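PDB 4LRL: HD domain protein, which probably hydrolyses deoxyribonucleoside triphosphates at a metal-binding HD-domain centre under allosteric control by bound nucleotides such as dGTP and dTTP. Local coordinates for residues 103-108 with 233-238; 142-147 with 274-279; 266-271 with 389-394. All coordinates share one frame; numbering follows the deposited sequence.

Contact 1. Residues 103-108 with 233-238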
loop_
_atom_site.group_PDB
_atom_site.type_symbol
_atom_site.label_atom_id
_atom_site.label_comp_id
_atom_site.label_asym_id
_atom_site.label_seq_id
_atom_site.Cartn_x
_atom_site.Cartn_y
_atom_site.Cartn_z
ATOM N N GLU C 103 22.561 14.519 3.387
ATOM C CA GLU C 103 22.445 14.351 4.825
ATOM C C GLU C 103 23.145 13.062 5.272
ATOM O O GLU C 103 23.960 13.081 6.193
ATOM C CB GLU C 103 20.962 14.342 5.218
ATOM C CG GLU C 103 20.701 14.438 6.701
ATOM C CD GLU C 103 20.833 15.850 7.261
ATOM O OE1 GLU C 103 20.610 16.829 6.520
ATOM O OE2 GLU C 103 21.145 15.978 8.461
ATOM N N ILE C 104 22.832 11.961 4.592
ATOM C CA ILE C 104 23.458 10.660 4.838
ATOM C C ILE C 104 24.965 10.708 4.556
ATOM O O ILE C 104 25.769 10.197 5.336
ATOM C CB ILE C 104 22.761 9.555 3.990
ATOM C CG1 ILE C 104 21.358 9.270 4.543
ATOM C CG2 ILE C 104 23.572 8.271 3.955
ATOM C CD1 ILE C 104 20.396 8.640 3.527
ATOM N N PHE C 105 25.332 11.339 3.445
ATOM C CA PHE C 105 26.731 11.475 3.040
ATOM C C PHE C 105 27.515 12.229 4.097
ATOM O O PHE C 105 28.645 11.852 4.429
ATOM C CB PHE C 105 26.831 12.215 1.705
ATOM C CG PHE C 105 26.719 11.327 0.487
ATOM C CD1 PHE C 105 27.147 11.790 -0.758
ATOM C CD2 PHE C 105 26.205 10.029 0.579
ATOM C CE1 PHE C 105 27.056 10.990 -1.899
ATOM C CE2 PHE C 105 26.107 9.215 -0.555
ATOM C CZ PHE C 105 26.538 9.700 -1.801
ATOM N N GLN C 106 26.913 13.293 4.630
ATOM C CA GLN C 106 27.606 14.141 5.595
ATOM C C GLN C 106 27.818 13.440 6.931
ATOM O O GLN C 106 28.913 13.503 7.489
ATOM C CB GLN C 106 26.911 15.504 5.764
ATOM C CG GLN C 106 27.479 16.416 6.878
ATOM C CD GLN C 106 29.007 16.608 6.833
ATOM O OE1 GLN C 106 29.645 16.485 5.782
ATOM N NE2 GLN C 106 29.593 16.915 7.989
ATOM N N ARG C 107 26.802 12.743 7.429
ATOM C CA ARG C 107 26.937 12.136 8.760
ATOM C C ARG C 107 27.647 10.768 8.809
ATOM O O ARG C 107 28.042 10.320 9.880
ATOM C CB ARG C 107 25.602 12.140 9.530
ATOM C CG ARG C 107 24.747 10.901 9.389
ATOM C CD ARG C 107 23.530 10.976 10.317
ATOM N NE ARG C 107 22.592 12.041 9.935
ATOM C CZ ARG C 107 21.290 11.867 9.709
ATOM N NH1 ARG C 107 20.536 12.908 9.379
ATOM N NH2 ARG C 107 20.730 10.664 9.823
ATOM N N ASN C 108 27.825 10.123 7.659
ATOM C CA ASN C 108 28.443 8.795 7.621
ATOM C C ASN C 108 29.708 8.715 6.766
ATOM O O ASN C 108 30.588 7.887 7.020
ATOM C CB ASN C 108 27.433 7.738 7.156
ATOM C CG ASN C 108 26.250 7.605 8.096
ATOM O OD1 ASN C 108 26.375 7.122 9.218
ATOM N ND2 ASN C 108 25.093 8.035 7.634
ATOM N N ARG C 233 20.224 3.556 2.295
ATOM C CA ARG C 233 21.009 2.914 3.344
ATOM C C ARG C 233 22.371 2.414 2.844
ATOM O O ARG C 233 23.272 2.177 3.640
ATOM C CB ARG C 233 20.221 1.754 3.962
ATOM C CG ARG C 233 20.719 1.307 5.334
ATOM C CD ARG C 233 20.141 2.159 6.448
ATOM N NE ARG C 233 20.870 2.000 7.705
ATOM C CZ ARG C 233 20.461 2.488 8.879
ATOM N NH1 ARG C 233 19.317 3.160 8.968
ATOM N NH2 ARG C 233 21.198 2.296 9.973
ATOM N N VAL C 234 22.512 2.245 1.531
ATOM C CA VAL C 234 23.729 1.670 0.965
ATOM C C VAL C 234 24.454 2.613 0.007
ATOM O O VAL C 234 25.597 2.334 -0.381
ATOM C CB VAL C 234 23.469 0.312 0.258
ATOM C CG1 VAL C 234 22.963 -0.734 1.253
ATOM C CG2 VAL C 234 22.504 0.469 -0.919
ATOM N N ILE C 235 23.795 3.717 -0.368
ATOM C CA ILE C 235 24.406 4.746 -1.228
ATOM C C ILE C 235 25.635 5.359 -0.554
ATOM O O ILE C 235 25.661 5.572 0.657
ATOM C CB ILE C 235 23.400 5.853 -1.642
ATOM C CG1 ILE C 235 23.961 6.686 -2.801
ATOM C CG2 ILE C 235 23.006 6.738 -0.434
ATOM C CD1 ILE C 235 22.948 7.566 -3.518
ATOM N N ARG C 236 26.647 5.651 -1.357
ATOM C CA ARG C 236 27.947 6.042 -0.822
ATOM C C ARG C 236 28.710 6.928 -1.819
ATOM O O ARG C 236 28.632 6.702 -3.024
ATOM C CB ARG C 236 28.745 4.772 -0.522
ATOM C CG ARG C 236 30.108 4.976 0.101
ATOM C CD ARG C 236 30.993 3.777 -0.162
ATOM N NE ARG C 236 32.097 3.700 0.790
ATOM C CZ ARG C 236 32.134 2.876 1.833
ATOM N NH1 ARG C 236 31.128 2.038 2.079
ATOM N NH2 ARG C 236 33.186 2.891 2.638
ATOM N N PRO C 237 29.446 7.939 -1.320
ATOM C CA PRO C 237 30.367 8.628 -2.210
ATOM C C PRO C 237 31.682 7.862 -2.327
ATOM O O PRO C 237 32.015 7.068 -1.454
ATOM C CB PRO C 237 30.616 9.952 -1.486
ATOM C CG PRO C 237 30.540 9.582 -0.033
ATOM C CD PRO C 237 29.473 8.508 0.046
ATOM N N TYR C 238 32.399 8.092 -3.420
ATOM C CA TYR C 238 33.810 7.719 -3.544
ATOM C C TYR C 238 34.474 8.713 -4.496
ATOM O O TYR C 238 33.803 9.589 -5.062
ATOM C CB TYR C 238 33.976 6.268 -4.020
ATOM C CG TYR C 238 33.707 6.040 -5.491
ATOM C CD1 TYR C 238 34.755 5.800 -6.376
ATOM C CD2 TYR C 238 32.405 6.063 -5.995
ATOM C CE1 TYR C 238 34.517 5.601 -7.736
ATOM C CE2 TYR C 238 32.149 5.854 -7.347
ATOM C CZ TYR C 238 33.210 5.626 -8.214
ATOM O OH TYR C 238 32.970 5.420 -9.553
#
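The ring of Phe105 meets the backbone and ring of Pro237 with one face, and its rim reaches Ile235, two residues earlier in the strand. Over the centre of that face stands Pro237 CD, 3.5 Å from the ring centroid and 14° off the ring normal, a CH-pi contact in which a methylene next to a proline nitrogen, and so mildly polarised, is set against the pi cloud. The proline ring extends over the same face as far as Pro237 CB, 3.7 Å from Phe105 CE1. Toward the far end of the phenyl ring, Phe105 CZ lies 3.4 Å from Pro237 N, which sets the proline nitrogen itself over the aromatic face. At the edge, near the ring plane, the carbonyl oxygen of Ile235 approaches Phe105 CE2 at 3.9 Å.

The same edge carbon also receives aliphatic packing, with Phe105 CE2 4.0 Å from Ile235 CG2. Phe105 gets there although its first side-chain bond does not aim at the strand: with CG anti to the carbonyl carbon (chi1 -87°), the ring swings across to meet it. Ile235 and Pro237 both start toward the helix, while Arg236 between them starts away, the alternation expected of an extended strand. The segment axes are 8.7 Å apart and cross at -65°. Met199 and Ile242 also pack on Phe105.

Beside the contact, Arg107 NH1 reaches back one helical turn to Glu103 OE2 in a 3.3 Å salt bridge, the acceptor lying in the guanidinium plane. Taken together, this is helix-on-sheet packing: the C-terminal turns of helix 87-108, within the HD family region, rest on strand 235-238, an outermost strand of a four-stranded mixed sheet in this chain, through an aromatic-proline contact.

Contact 2. Residues 142-147 with 274-279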
loop_
_atom_site.group_PDB
_atom_site.type_symbol
_atom_site.label_atom_id
_atom_site.label_comp_id
_atom_site.label_asym_id
_atom_site.label_seq_id
_atom_site.Cartn_x
_atom_site.Cartn_y
_atom_site.Cartn_z
ATOM N N SER C 142 7.242 18.885 -23.622
ATOM C CA SER C 142 8.624 19.199 -23.941
ATOM C C SER C 142 9.144 18.465 -25.172
ATOM O O SER C 142 9.697 19.090 -26.079
ATOM C CB SER C 142 9.508 18.959 -22.714
ATOM O OG SER C 142 10.850 18.747 -23.102
ATOM N N HIS C 143 8.935 17.152 -25.221
ATOM C CA HIS C 143 9.452 16.333 -26.327
ATOM C C HIS C 143 8.856 16.708 -27.704
ATOM O O HIS C 143 9.582 16.801 -28.700
ATOM C CB HIS C 143 9.256 14.834 -26.035
ATOM C CG HIS C 143 9.939 13.939 -27.021
ATOM N ND1 HIS C 143 9.255 13.251 -28.002
ATOM C CD2 HIS C 143 11.252 13.656 -27.208
ATOM C CE1 HIS C 143 10.112 12.563 -28.736
ATOM N NE2 HIS C 143 11.333 12.796 -28.279
ATOM N N THR C 144 7.539 16.919 -27.743
ATOM C CA THR C 144 6.838 17.310 -28.964
ATOM C C THR C 144 7.261 18.712 -29.394
ATOM O O THR C 144 7.514 18.967 -30.568
ATOM C CB THR C 144 5.312 17.294 -28.756
ATOM O OG1 THR C 144 4.923 16.045 -28.191
ATOM C CG2 THR C 144 4.580 17.489 -30.067
ATOM N N PHE C 145 7.344 19.607 -28.415
ATOM C CA PHE C 145 7.691 20.999 -28.648
ATOM C C PHE C 145 9.084 21.162 -29.271
ATOM O O PHE C 145 9.273 21.982 -30.180
ATOM C CB PHE C 145 7.586 21.786 -27.342
ATOM C CG PHE C 145 7.379 23.251 -27.542
ATOM C CD1 PHE C 145 6.092 23.781 -27.603
ATOM C CD2 PHE C 145 8.471 24.107 -27.682
ATOM C CE1 PHE C 145 5.895 25.146 -27.802
ATOM C CE2 PHE C 145 8.285 25.475 -27.882
ATOM C CZ PHE C 145 6.994 25.994 -27.950
ATOM N N GLU C 146 10.047 20.373 -28.799
ATOM C CA GLU C 146 11.413 20.454 -29.326
ATOM C C GLU C 146 11.516 19.912 -30.740
ATOM O O GLU C 146 12.324 20.392 -31.528
ATOM C CB GLU C 146 12.410 19.753 -28.402
ATOM C CG GLU C 146 12.453 20.366 -27.007
ATOM C CD GLU C 146 13.330 19.614 -26.020
ATOM O OE1 GLU C 146 13.399 20.066 -24.860
ATOM O OE2 GLU C 146 13.952 18.590 -26.390
ATOM N N HIS C 147 10.695 18.914 -31.062
ATOM C CA HIS C 147 10.683 18.372 -32.418
ATOM C C HIS C 147 10.200 19.408 -33.438
ATOM O O HIS C 147 10.807 19.565 -34.498
ATOM C CB HIS C 147 9.849 17.085 -32.503
ATOM C CG HIS C 147 9.733 16.535 -33.894
ATOM N ND1 HIS C 147 8.530 16.442 -34.563
ATOM C CD2 HIS C 147 10.676 16.071 -34.750
ATOM C CE1 HIS C 147 8.735 15.931 -35.764
ATOM N NE2 HIS C 147 10.029 15.703 -35.905
ATOM N N GLY C 274 -0.080 7.757 -29.385
ATOM C CA GLY C 274 -1.106 8.153 -30.346
ATOM C C GLY C 274 -1.557 9.593 -30.183
ATOM O O GLY C 274 -1.757 10.306 -31.169
ATOM N N MET C 275 -1.712 10.034 -28.936
ATOM C CA MET C 275 -2.121 11.412 -28.667
ATOM C C MET C 275 -0.979 12.389 -28.961
ATOM O O MET C 275 -1.202 13.513 -29.428
ATOM C CB MET C 275 -2.611 11.552 -27.225
ATOM C CG MET C 275 -3.947 10.862 -26.962
ATOM S SD MET C 275 -5.292 11.610 -27.908
ATOM C CE MET C 275 -5.498 13.169 -27.047
ATOM N N GLU C 276 0.244 11.949 -28.688
ATOM C CA GLU C 276 1.421 12.747 -28.953
ATOM C C GLU C 276 1.592 12.987 -30.456
ATOM O O GLU C 276 1.936 14.098 -30.876
ATOM C CB GLU C 276 2.653 12.071 -28.356
ATOM C CG GLU C 276 3.870 12.963 -28.291
ATOM C CD GLU C 276 4.647 13.018 -29.607
ATOM O OE1 GLU C 276 5.302 14.059 -29.863
ATOM O OE2 GLU C 276 4.612 12.028 -30.381
ATOM N N VAL C 277 1.343 11.956 -31.262
ATOM C CA VAL C 277 1.375 12.097 -32.712
ATOM C C VAL C 277 0.382 13.161 -33.181
ATOM O O VAL C 277 0.716 13.974 -34.036
ATOM C CB VAL C 277 1.155 10.736 -33.460
ATOM C CG1 VAL C 277 0.899 10.967 -34.939
ATOM C CG2 VAL C 277 2.368 9.820 -33.295
ATOM N N ILE C 278 -0.822 13.174 -32.607
ATOM C CA ILE C 278 -1.824 14.178 -32.961
ATOM C C ILE C 278 -1.379 15.586 -32.556
ATOM O O ILE C 278 -1.489 16.528 -33.342
ATOM C CB ILE C 278 -3.211 13.824 -32.382
ATOM C CG1 ILE C 278 -3.904 12.839 -33.321
ATOM C CG2 ILE C 278 -4.092 15.080 -32.202
ATOM C CD1 ILE C 278 -4.763 11.874 -32.603
ATOM N N LEU C 279 -0.860 15.718 -31.342
ATOM C CA LEU C 279 -0.294 16.977 -30.891
ATOM C C LEU C 279 0.838 17.454 -31.826
ATOM O O LEU C 279 0.899 18.633 -32.181
ATOM C CB LEU C 279 0.222 16.838 -29.459
ATOM C CG LEU C 279 0.979 18.001 -28.811
ATOM C CD1 LEU C 279 0.079 19.223 -28.636
ATOM C CD2 LEU C 279 1.529 17.551 -27.463
#
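Thr144 and Glu276 extend toward each other from opposite directions and join through one short hydrogen bond, Thr144 OG1 donating to Glu276 OE1 at 2.6 Å. The carboxylate oxygen receives it on its anti lone pair, the one turned from OE2. Rotation about the first bond divides the two branches of Thr144: the hydroxyl lies anti to the carbonyl carbon (chi1 -51°) and faces the glutamate, whereas the methyl lies anti to the backbone N and packs on the leucine, with Thr144 CG2 3.8 Å from Leu279 CG. Glu276 CG, anti to its backbone N, comes within 3.3 Å of Thr144 OG1, and a bend at chi2 (-83°) then turns the carboxylate so that OE1 meets the hydroxyl. Leu279, one turn further on, crosses the threonine at a slant and puts CD2 3.8 Å from Thr144 OG1. The acid also stands near His143, whose buried ND1 lies 4.4 Å from Glu276 OE1 and has no polar partner in the model.

The two helical segments cross at -35° with axes 10.2 Å apart. Helix 142-149 thus leans on helix 270-291, where Asp280 and Leu283 also touch Thr144; Phe347 of helix 338-348 packs against Leu279, and strand 387-389 meets Val277.

Contact 3. Residues 266-271 with 389-394. With TTP (thymidine-5'-triphosphate), chain S; DGT (2'-deoxyguanosine-5'-triphosphate), chain R.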
loop_
_atom_site.group_PDB
_atom_site.type_symbol
_atom_site.label_atom_id
_atom_site.label_comp_id
_atom_site.label_asym_id
_atom_site.label_seq_id
_atom_site.Cartn_x
_atom_site.Cartn_y
_atom_site.Cartn_z
ATOM N N VAL C 266 4.282 2.131 -19.089
ATOM C CA VAL C 266 3.790 3.503 -19.031
ATOM C C VAL C 266 4.358 4.391 -20.144
ATOM O O VAL C 266 3.627 4.768 -21.061
ATOM C CB VAL C 266 4.015 4.132 -17.630
ATOM C CG1 VAL C 266 3.592 5.615 -17.602
ATOM C CG2 VAL C 266 3.270 3.324 -16.582
ATOM N N TYR C 267 5.651 4.694 -20.078
ATOM C CA TYR C 267 6.256 5.660 -20.989
ATOM C C TYR C 267 6.105 5.278 -22.460
ATOM O O TYR C 267 5.947 6.158 -23.303
ATOM C CB TYR C 267 7.737 5.935 -20.637
ATOM C CG TYR C 267 7.986 6.330 -19.179
ATOM C CD1 TYR C 267 9.124 5.896 -18.506
ATOM C CD2 TYR C 267 7.076 7.120 -18.474
ATOM C CE1 TYR C 267 9.357 6.243 -17.179
ATOM C CE2 TYR C 267 7.300 7.463 -17.142
ATOM C CZ TYR C 267 8.446 7.019 -16.506
ATOM O OH TYR C 267 8.676 7.353 -15.187
ATOM N N PHE C 268 6.138 3.981 -22.759
ATOM C CA PHE C 268 6.092 3.514 -24.143
ATOM C C PHE C 268 4.677 3.184 -24.621
ATOM O O PHE C 268 4.513 2.669 -25.727
ATOM C CB PHE C 268 6.988 2.286 -24.352
ATOM C CG PHE C 268 8.466 2.543 -24.140
ATOM C CD1 PHE C 268 8.967 3.837 -23.994
ATOM C CD2 PHE C 268 9.364 1.473 -24.122
ATOM C CE1 PHE C 268 10.333 4.062 -23.821
ATOM C CE2 PHE C 268 10.732 1.686 -23.951
ATOM C CZ PHE C 268 11.214 2.987 -23.794
ATOM N N HIS C 269 3.664 3.479 -23.798
ATOM C CA HIS C 269 2.287 3.094 -24.111
ATOM C C HIS C 269 1.811 3.660 -25.444
ATOM O O HIS C 269 1.896 4.871 -25.671
ATOM C CB HIS C 269 1.308 3.495 -23.009
ATOM C CG HIS C 269 0.044 2.695 -23.029
ATOM N ND1 HIS C 269 -0.937 2.876 -23.981
ATOM C CD2 HIS C 269 -0.380 1.678 -22.242
ATOM C CE1 HIS C 269 -1.916 2.011 -23.773
ATOM N NE2 HIS C 269 -1.604 1.275 -22.719
ATOM N N PRO C 270 1.308 2.780 -26.328
ATOM C CA PRO C 270 0.849 3.175 -27.678
ATOM C C PRO C 270 -0.256 4.236 -27.702
ATOM O O PRO C 270 -0.251 5.104 -28.567
ATOM C CB PRO C 270 0.333 1.865 -28.279
ATOM C CG PRO C 270 1.022 0.771 -27.484
ATOM C CD PRO C 270 1.241 1.320 -26.114
ATOM N N VAL C 271 -1.210 4.168 -26.779
ATOM C CA VAL C 271 -2.318 5.114 -26.818
ATOM C C VAL C 271 -1.799 6.516 -26.479
ATOM O O VAL C 271 -2.136 7.484 -27.153
ATOM C CB VAL C 271 -3.477 4.672 -25.916
ATOM C CG1 VAL C 271 -4.551 5.727 -25.855
ATOM C CG2 VAL C 271 -4.058 3.355 -26.419
ATOM N N ASN C 389 6.836 5.956 -35.548
ATOM C CA ASN C 389 7.809 6.244 -34.486
ATOM C C ASN C 389 8.196 5.031 -33.666
ATOM O O ASN C 389 7.482 4.025 -33.636
ATOM C CB ASN C 389 7.395 7.430 -33.591
ATOM C CG ASN C 389 6.141 7.157 -32.772
ATOM O OD1 ASN C 389 5.929 6.055 -32.269
ATOM N ND2 ASN C 389 5.315 8.183 -32.612
ATOM N N SER C 390 9.349 5.125 -33.022
ATOM C CA SER C 390 9.795 4.069 -32.153
ATOM C C SER C 390 9.997 4.618 -30.746
ATOM O O SER C 390 10.133 5.831 -30.548
ATOM C CB SER C 390 11.068 3.441 -32.708
ATOM O OG SER C 390 12.226 3.980 -32.114
ATOM N N SER C 391 9.996 3.723 -29.770
ATOM C CA SER C 391 10.236 4.114 -28.399
ATOM C C SER C 391 11.668 4.628 -28.207
ATOM O O SER C 391 11.924 5.389 -27.277
ATOM C CB SER C 391 9.914 2.969 -27.442
ATOM O OG SER C 391 10.670 1.813 -27.736
ATOM N N TYR C 392 12.578 4.233 -29.104
ATOM C CA TYR C 392 13.968 4.716 -29.092
ATOM C C TYR C 392 14.029 6.235 -29.171
ATOM O O TYR C 392 14.967 6.851 -28.665
ATOM C CB TYR C 392 14.771 4.142 -30.268
ATOM C CG TYR C 392 15.311 2.737 -30.078
ATOM C CD1 TYR C 392 16.113 2.417 -28.977
ATOM C CD2 TYR C 392 15.055 1.738 -31.026
ATOM C CE1 TYR C 392 16.627 1.127 -28.809
ATOM C CE2 TYR C 392 15.569 0.442 -30.868
ATOM C CZ TYR C 392 16.352 0.146 -29.755
ATOM O OH TYR C 392 16.864 -1.125 -29.584
ATOM N N ASP C 393 13.024 6.823 -29.814
ATOM C CA ASP C 393 12.909 8.268 -29.958
ATOM C C ASP C 393 12.505 8.985 -28.662
ATOM O O ASP C 393 12.618 10.214 -28.571
ATOM C CB ASP C 393 11.896 8.604 -31.070
ATOM C CG ASP C 393 12.324 8.069 -32.445
ATOM O OD1 ASP C 393 13.553 7.908 -32.672
ATOM O OD2 ASP C 393 11.428 7.813 -33.290
ATOM N N LEU C 394 12.024 8.242 -27.666
ATOM C CA LEU C 394 11.518 8.878 -26.443
ATOM C C LEU C 394 12.655 9.155 -25.451
ATOM O O LEU C 394 13.677 8.470 -25.493
ATOM C CB LEU C 394 10.369 8.068 -25.815
ATOM C CG LEU C 394 9.073 7.983 -26.651
ATOM C CD1 LEU C 394 8.098 6.952 -26.080
ATOM C CD2 LEU C 394 8.380 9.351 -26.839
HETATM P PA TTP S . -5.077 -0.950 -21.965
HETATM O O1A TTP S . -6.405 -0.520 -22.530
HETATM O O2A TTP S . -3.808 -0.460 -22.607
HETATM O O3A TTP S . -4.969 -2.564 -21.874
HETATM P PB TTP S . -6.106 -3.633 -21.402
HETATM O O1B TTP S . -6.734 -3.151 -20.114
HETATM O O2B TTP S . -5.444 -4.992 -21.348
HETATM O O3B TTP S . -7.267 -3.638 -22.551
HETATM P PG TTP S . -7.180 -3.157 -24.111
HETATM O O1G TTP S . -8.282 -3.968 -24.772
HETATM O O2G TTP S . -5.776 -3.514 -24.573
HETATM O O3G TTP S . -7.484 -1.677 -24.131
HETATM O "O5'" TTP S . -5.038 -0.494 -20.427
HETATM C "C5'" TTP S . -6.175 0.039 -19.745
HETATM C "C4'" TTP S . -5.719 0.696 -18.449
HETATM O "O4'" TTP S . -4.784 -0.165 -17.789
HETATM C "C3'" TTP S . -5.018 2.018 -18.717
HETATM O "O3'" TTP S . -5.464 3.037 -17.829
HETATM C "C2'" TTP S . -3.561 1.761 -18.409
HETATM C "C1'" TTP S . -3.569 0.533 -17.513
HETATM N N1 TTP S . -2.388 -0.290 -17.787
HETATM C C2 TTP S . -1.521 -0.691 -16.720
HETATM O O2 TTP S . -1.759 -0.356 -15.532
HETATM N N3 TTP S . -0.433 -1.444 -16.991
HETATM C C4 TTP S . -0.157 -1.814 -18.258
HETATM O O4 TTP S . 0.862 -2.512 -18.472
HETATM C C5 TTP S . -0.994 -1.429 -19.321
HETATM C C5M TTP S . -0.712 -1.829 -20.755
HETATM C C6 TTP S . -2.117 -0.654 -19.056
HETATM P PG DGT R . -10.444 0.133 -27.775
HETATM O O1G DGT R . -10.026 -1.056 -26.927
HETATM O O2G DGT R . -10.713 -0.222 -29.231
HETATM O O3G DGT R . -11.501 1.016 -27.132
HETATM O O3B DGT R . -9.171 1.124 -27.886
HETATM P PB DGT R . -7.886 1.010 -26.940
HETATM O O1B DGT R . -6.739 0.468 -27.752
HETATM O O2B DGT R . -8.264 0.352 -25.637
HETATM O O3A DGT R . -7.572 2.553 -26.641
HETATM P PA DGT R . -8.407 3.512 -25.663
HETATM O O1A DGT R . -8.468 4.850 -26.346
HETATM O O2A DGT R . -9.675 2.907 -25.156
HETATM O "O5'" DGT R . -7.402 3.696 -24.416
HETATM C "C5'" DGT R . -6.741 2.612 -23.771
HETATM C "C4'" DGT R . -6.856 2.751 -22.255
HETATM O "O4'" DGT R . -6.663 4.097 -21.790
HETATM C "C3'" DGT R . -8.260 2.400 -21.785
HETATM O "O3'" DGT R . -8.497 0.981 -21.770
HETATM C "C2'" DGT R . -8.339 3.086 -20.427
HETATM C "C1'" DGT R . -7.358 4.254 -20.544
HETATM N N9 DGT R . -8.043 5.568 -20.490
HETATM C C8 DGT R . -7.722 6.575 -19.651
HETATM N N7 DGT R . -8.518 7.663 -19.835
HETATM C C5 DGT R . -9.375 7.351 -20.824
HETATM C C6 DGT R . -10.505 8.025 -21.525
HETATM O O6 DGT R . -10.869 9.188 -21.262
HETATM N N1 DGT R . -11.136 7.364 -22.486
HETATM C C2 DGT R . -10.817 6.112 -22.834
HETATM N N2 DGT R . -11.538 5.543 -23.821
HETATM N N3 DGT R . -9.800 5.420 -22.252
HETATM C C4 DGT R . -9.059 5.977 -21.250
#
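Phe268 and Ser391 form the CH-pi part of this contact: Ser391 CB sits almost exactly over the phenyl ring, 3.5 Å from the centroid and only 5° off the normal. The serine hydroxyl, placed between the backbone N and the carbonyl carbon (chi1 58°), lies toward the CE2 side of the ring and accepts a hydrogen bond from the backbone N of Asp439.

Apolar packing adds Leu394, which slides past Phe268 in the opposite direction. Leu394 CD1 comes 3.8 Å from Phe268 CD1 and also rests 3.6 Å from Tyr267 O. The tyrosine's own ring leads away from the loop, to a stack with Tyr396 and a hydroxyl bond to Asp215.

Polar interactions gather on the other side of the turn. His269 is the N-cap of helix 270-291, its ND1 accepting from Val271 N at 3.1 Å with the donor near the imidazole plane. With ND1 acting as acceptor, NE2 carries the proton and donates to O2A of the thymidine triphosphate at 2.8 Å, the phosphate oxygen lying at the ring edge. One imidazole thereby both caps a helix and grips a nucleotide. Van der Waals contact with the second nucleotide comes from Val271, whose CG2 is 3.6 Å from O3A of the deoxyguanosine triphosphate. Both ligands also bind residues of neighbouring subunits, among them Arg41 and Lys38 of the third subunit.

The break between helix 249-267 and helix 270-291 therefore has a nucleotide side and a protein side. On the latter lies the loop following strand 387-389, whose short 3-10 turn covers Phe268, while Tyr211 and Leu212 of helix 206-219 pack against Tyr267.

Contacts 2 and 3 are neighbours, with centres about 11 Å apart and helix 270-291 in common. His143 NE2 lies 2.9 Å from Asp393 O in a weak hydrogen bond. Each contributes one residue seen to bind dATP in another structure of this protein, His143 from contact 2 and Tyr392 from contact 3. Contact 3 touches both nucleotides at this site, and Arg233, a residue of contact 1, reaches the same thymidine triphosphate from the fourth subunit. The side chain of Tyr267 is about 10 Å from the nickel ion. Contact 1 stands apart, its centre about 40 Å from that of contact 2, yet Ile235 is about 12 Å from the metal ligand Asp207, side chain to side chain.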